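Local coordinates for protein EmGH1 (PDB 5Z87) that probably hydrolyses terminal beta-glucosidic linkages as a family 3 glycoside hydrolase, with related xylosidase and arabinofuranosidase activities possible, at residues G441-S446 against C483-G488; V527-L532 against T574-L579. One frame throughout, in Å; residues are numbered along the deposited sequence.

Interaction 1. Residues G441-S446 against C483-G488; sequences GPNAAS and CAITAG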
loop_
_atom_site.group_PDB
_atom_site.type_symbol
_atom_site.label_atom_id
_atom_site.label_comp_id
_atom_site.label_asym_id
_atom_site.label_seq_id
_atom_site.Cartn_x
_atom_site.Cartn_y
_atom_site.Cartn_z
ATOM N N GLY A 441 9.949 21.756 -25.859
ATOM C CA GLY A 441 9.649 21.147 -24.582
ATOM C C GLY A 441 10.776 21.247 -23.569
ATOM O O GLY A 441 11.940 21.495 -23.908
ATOM N N PRO A 442 10.449 21.042 -22.292
ATOM C CA PRO A 442 11.474 21.186 -21.244
ATOM C C PRO A 442 12.629 20.206 -21.378
ATOM O O PRO A 442 13.723 20.498 -20.883
ATOM C CB PRO A 442 10.686 20.963 -19.949
ATOM C CG PRO A 442 9.501 20.135 -20.365
ATOM C CD PRO A 442 9.146 20.627 -21.745
ATOM N N ASN A 443 12.453 19.079 -22.066
ATOM C CA ASN A 443 13.524 18.099 -22.196
ATOM C C ASN A 443 14.069 17.995 -23.616
ATOM O O ASN A 443 14.576 16.943 -24.009
ATOM C CB ASN A 443 13.051 16.735 -21.702
ATOM C CG ASN A 443 12.773 16.740 -20.220
ATOM O OD1 ASN A 443 13.239 17.634 -19.501
ATOM N ND2 ASN A 443 11.983 15.771 -19.750
ATOM N N ALA A 444 13.996 19.079 -24.392
ATOM C CA ALA A 444 14.492 19.026 -25.765
ATOM C C ALA A 444 15.970 19.384 -25.851
ATOM O O ALA A 444 16.764 18.623 -26.418
ATOM C CB ALA A 444 13.677 19.958 -26.674
ATOM N N ALA A 445 16.348 20.533 -25.289
ATOM C CA ALA A 445 17.684 21.091 -25.450
ATOM C C ALA A 445 18.669 20.601 -24.400
ATOM O O ALA A 445 19.881 20.688 -24.612
ATOM C CB ALA A 445 17.616 22.621 -25.396
ATOM N N SER A 446 18.168 20.104 -23.282
ATOM C CA SER A 446 18.960 19.566 -22.191
ATOM C C SER A 446 19.204 18.066 -22.366
ATOM O O SER A 446 18.376 17.336 -22.921
ATOM C CB SER A 446 18.245 19.854 -20.864
ATOM O OG SER A 446 16.821 19.778 -21.010
ATOM N N CYS A 483 7.910 25.014 -22.239
ATOM C CA CYS A 483 7.722 25.317 -20.825
ATOM C C CYS A 483 8.894 24.728 -20.052
ATOM O O CYS A 483 9.655 23.905 -20.569
ATOM C CB CYS A 483 6.394 24.770 -20.288
ATOM S SG CYS A 483 6.336 22.945 -20.196
ATOM N N ALA A 484 9.032 25.171 -18.808
ATOM C CA ALA A 484 10.023 24.647 -17.881
ATOM C C ALA A 484 9.334 23.758 -16.854
ATOM O O ALA A 484 8.191 24.009 -16.462
ATOM C CB ALA A 484 10.776 25.779 -17.167
ATOM N N ILE A 485 10.039 22.707 -16.429
ATOM C CA ILE A 485 9.576 21.849 -15.339
ATOM C C ILE A 485 10.050 22.454 -14.025
ATOM O O ILE A 485 9.250 22.788 -13.139
ATOM C CB ILE A 485 10.081 20.405 -15.517
ATOM C CG1 ILE A 485 9.405 19.753 -16.729
ATOM C CG2 ILE A 485 9.867 19.593 -14.243
ATOM C CD1 ILE A 485 10.012 18.429 -17.145
ATOM N N THR A 486 11.356 22.628 -13.905
ATOM C CA THR A 486 11.957 23.238 -12.733
ATOM C C THR A 486 12.555 24.586 -13.112
ATOM O O THR A 486 13.044 24.773 -14.229
ATOM C CB THR A 486 13.017 22.315 -12.137
ATOM O OG1 THR A 486 13.711 21.645 -13.200
ATOM C CG2 THR A 486 12.338 21.273 -11.261
ATOM N N ALA A 487 12.482 25.537 -12.185
ATOM C CA ALA A 487 12.943 26.887 -12.474
ATOM C C ALA A 487 14.464 26.926 -12.549
ATOM O O ALA A 487 15.161 26.283 -11.758
ATOM C CB ALA A 487 12.435 27.865 -11.422
ATOM N N GLY A 488 14.974 27.676 -13.525
ATOM C CA GLY A 488 16.392 27.718 -13.792
ATOM C C GLY A 488 16.913 26.573 -14.629
ATOM O O GLY A 488 18.114 26.543 -14.930
#
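Pro442 faces Ala484 with their CA atoms 5.0 Å apart, where two irregular loop segments meet without a hydrogen bond between them. Within 441-446 the backbone folds into a type I beta turn, in which Ala444 N donates to Gly441 O, and Pro442 stands at its second position with its ring turned toward the facing segment. That ring carries the contact and is met in three places. Over one face lies the carbonyl oxygen of Cys483, 3.2 Å from Pro442 CB and 3.4 Å from Pro442 N; the proline nitrogen has no hydrogen to give, so the approach is one of packing. At the CB-CG side comes Ile485, whose side chain crosses the ring at about a right angle and brings CG1 to 3.7 Å from Pro442 CG. Because Ile485 CG1 lies anti to the carbonyl carbon (chi1 -68°) and CD1 extends the chain from there (chi2 169°), both atoms rest against Pro442 CB and CG. Beyond the CD-CG edge of the ring, Cys483 SG sits 4.0 Å from Pro442 CD. Asn443 adds a lighter touch, OD1 to Ile485 CD1 at 4.1 Å, while its ND2 is held by the carbonyl oxygen of Gly534. All the touching residues are buried. Gln561 of helix 561-569 packs against Pro442, Cys483 and Ile485, and Asn511 OD1 accepts a hydrogen bond from Ala484 N. The side chain of Ile485 lies about 7 Å from a bound magnesium ion. The two loops follow neighbouring parallel strands, 436-440 and 476-480, and their meeting beyond the strand ends is characteristic of the C-terminal edge of an alpha/beta sandwich, here the family 3 C-terminal domain.

Interaction 2. Residues V527-L532 against T574-L579; sequences VIVMCL and TTVAVL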
loop_
_atom_site.group_PDB
_atom_site.type_symbol
_atom_site.label_atom_id
_atom_site.label_comp_id
_atom_site.label_asym_id
_atom_site.label_seq_id
_atom_site.Cartn_x
_atom_site.Cartn_y
_atom_site.Cartn_z
ATOM N N VAL A 527 6.051 19.870 -38.870
ATOM C CA VAL A 527 6.181 18.804 -37.878
ATOM C C VAL A 527 6.545 19.420 -36.531
ATOM O O VAL A 527 7.429 20.284 -36.455
ATOM C CB VAL A 527 7.241 17.768 -38.292
ATOM C CG1 VAL A 527 7.443 16.743 -37.186
ATOM C CG2 VAL A 527 6.849 17.099 -39.585
ATOM N N ILE A 528 5.862 18.978 -35.472
ATOM C CA ILE A 528 6.146 19.382 -34.096
ATOM C C ILE A 528 6.540 18.137 -33.306
ATOM O O ILE A 528 5.804 17.142 -33.308
ATOM C CB ILE A 528 4.930 20.062 -33.442
ATOM C CG1 ILE A 528 4.454 21.256 -34.265
ATOM C CG2 ILE A 528 5.239 20.480 -32.011
ATOM C CD1 ILE A 528 3.197 21.856 -33.705
ATOM N N VAL A 529 7.691 18.184 -32.640
ATOM C CA VAL A 529 8.170 17.073 -31.817
ATOM C C VAL A 529 8.277 17.581 -30.390
ATOM O O VAL A 529 9.152 18.404 -30.085
ATOM C CB VAL A 529 9.516 16.518 -32.295
ATOM C CG1 VAL A 529 10.040 15.529 -31.282
ATOM C CG2 VAL A 529 9.380 15.857 -33.654
ATOM N N MET A 530 7.390 17.096 -29.514
ATOM C CA MET A 530 7.329 17.553 -28.130
ATOM C C MET A 530 8.154 16.627 -27.238
ATOM O O MET A 530 7.947 15.406 -27.234
ATOM C CB MET A 530 5.881 17.610 -27.656
ATOM C CG MET A 530 4.941 18.182 -28.711
ATOM S SD MET A 530 3.298 18.530 -28.079
ATOM C CE MET A 530 2.612 16.870 -27.945
ATOM N N CYS A 531 9.089 17.217 -26.488
ATOM C CA CYS A 531 9.987 16.505 -25.575
ATOM C C CYS A 531 9.566 16.844 -24.149
ATOM O O CYS A 531 9.857 17.935 -23.646
ATOM C CB CYS A 531 11.436 16.886 -25.841
ATOM S SG CYS A 531 11.945 16.499 -27.529
ATOM N N LEU A 532 8.870 15.905 -23.507
ATOM C CA LEU A 532 8.215 16.136 -22.225
ATOM C C LEU A 532 8.570 15.010 -21.251
ATOM O O LEU A 532 9.242 14.032 -21.601
ATOM C CB LEU A 532 6.693 16.237 -22.408
ATOM C CG LEU A 532 6.154 16.996 -23.627
ATOM C CD1 LEU A 532 4.714 16.625 -23.886
ATOM C CD2 LEU A 532 6.269 18.479 -23.395
ATOM N N THR A 574 1.361 17.745 -37.966
ATOM C CA THR A 574 1.928 16.460 -37.579
ATOM C C THR A 574 2.683 16.609 -36.263
ATOM O O THR A 574 3.700 17.311 -36.202
ATOM C CB THR A 574 2.851 15.941 -38.680
ATOM O OG1 THR A 574 2.160 16.004 -39.929
ATOM C CG2 THR A 574 3.265 14.498 -38.421
ATOM N N THR A 575 2.186 15.972 -35.202
ATOM C CA THR A 575 2.729 16.143 -33.860
ATOM C C THR A 575 2.989 14.786 -33.220
ATOM O O THR A 575 2.108 13.923 -33.204
ATOM C CB THR A 575 1.778 16.965 -32.981
ATOM O OG1 THR A 575 1.504 18.217 -33.617
ATOM C CG2 THR A 575 2.400 17.238 -31.614
ATOM N N VAL A 576 4.201 14.601 -32.695
ATOM C CA VAL A 576 4.562 13.422 -31.923
ATOM C C VAL A 576 5.199 13.872 -30.617
ATOM O O VAL A 576 5.759 14.964 -30.507
ATOM C CB VAL A 576 5.516 12.488 -32.685
ATOM C CG1 VAL A 576 4.921 12.130 -34.032
ATOM C CG2 VAL A 576 6.856 13.153 -32.865
ATOM N N ALA A 577 5.116 13.005 -29.617
ATOM C CA ALA A 577 5.698 13.281 -28.316
ATOM C C ALA A 577 6.758 12.233 -27.988
ATOM O O ALA A 577 6.592 11.041 -28.296
ATOM C CB ALA A 577 4.611 13.334 -27.225
ATOM N N VAL A 578 7.859 12.702 -27.397
ATOM C CA VAL A 578 8.937 11.868 -26.864
ATOM C C VAL A 578 9.000 12.094 -25.353
ATOM O O VAL A 578 9.179 13.232 -24.896
ATOM C CB VAL A 578 10.290 12.198 -27.516
ATOM C CG1 VAL A 578 11.358 11.187 -27.082
ATOM C CG2 VAL A 578 10.162 12.208 -29.023
ATOM N N LEU A 579 8.867 11.022 -24.576
ATOM C CA LEU A 579 8.879 11.137 -23.119
ATOM C C LEU A 579 10.281 10.857 -22.578
ATOM O O LEU A 579 10.873 9.806 -22.858
ATOM C CB LEU A 579 7.861 10.189 -22.481
ATOM C CG LEU A 579 6.387 10.468 -22.774
ATOM C CD1 LEU A 579 5.530 9.339 -22.279
ATOM C CD2 LEU A 579 5.955 11.750 -22.133
#
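Val529 and Val576 lie side by side on one face of a parallel strand pair, a face shared with Val527, Cys531, Thr574 and Val578; the opposite face bears Ile528, Met530 and Leu532 beside Thr575, Ala577 and Leu579. Between the faces, the facing edges of the peptide groups are joined by five hydrogen bonds in regular parallel register. The shortest runs from Val578 N to Met530 O, at 2.7 Å and nearly straight (174°), and CA-H...O contacts such as Thr575 CA to Ile528 O fill in between. On the face of Val529, Val576 and Val578, Val529 spreads its two methyls: CG2 meets Val576 CG2 at 3.8 Å, and CG1, anti to the backbone N (chi1 171°), approaches Val578 CG2 at 4.0 Å. On the opposite face, Met530 leans obliquely over Thr575. A bend at chi3 (-75°) sets its CE 3.7 Å from Thr575 CG2 and 4.1 Å from Ala577 CB. Thr575 turns OG1 toward Ile528, 3.9 Å from Ile528 CB, yet this hydroxyl is hydrogen-bonded to the carbonyl oxygen of Lys573. Leu568 of helix 561-569 packs on Ile528 and Met530, and Leu590 of helix 588-593 reaches Met530, Leu532, Ala577 and Leu579, while the loop residues Val426, Leu427 and Leu429 lie against the other face. The pair occupies the middle of the six-stranded mixed sheet, strand 527-533 flanked outward by 436-440 and strand 574-580 by 596-601.

Following the chain from the N terminus, strand 436-440 opens into the first loop of interaction 1, and the contact closes after the crossover through helix 462-473 and strand 476-480. Helix 508-522 carries the chain back across strand 436-440 to strand 527-533, and a further crossover, through helix 561-569, ends at strand 574-580, where interaction 2 closes. The two closures follow in series, neither enclosing nor crossing the other. They nevertheless touch in space: Asn443 N probably donates to Cys531 O at 3.2 Å, fastening the 441-446 turn to the strand. Together they tie the central strands of one sheet to the loops beyond its C-terminal edge, with helix 561-569 packing on both.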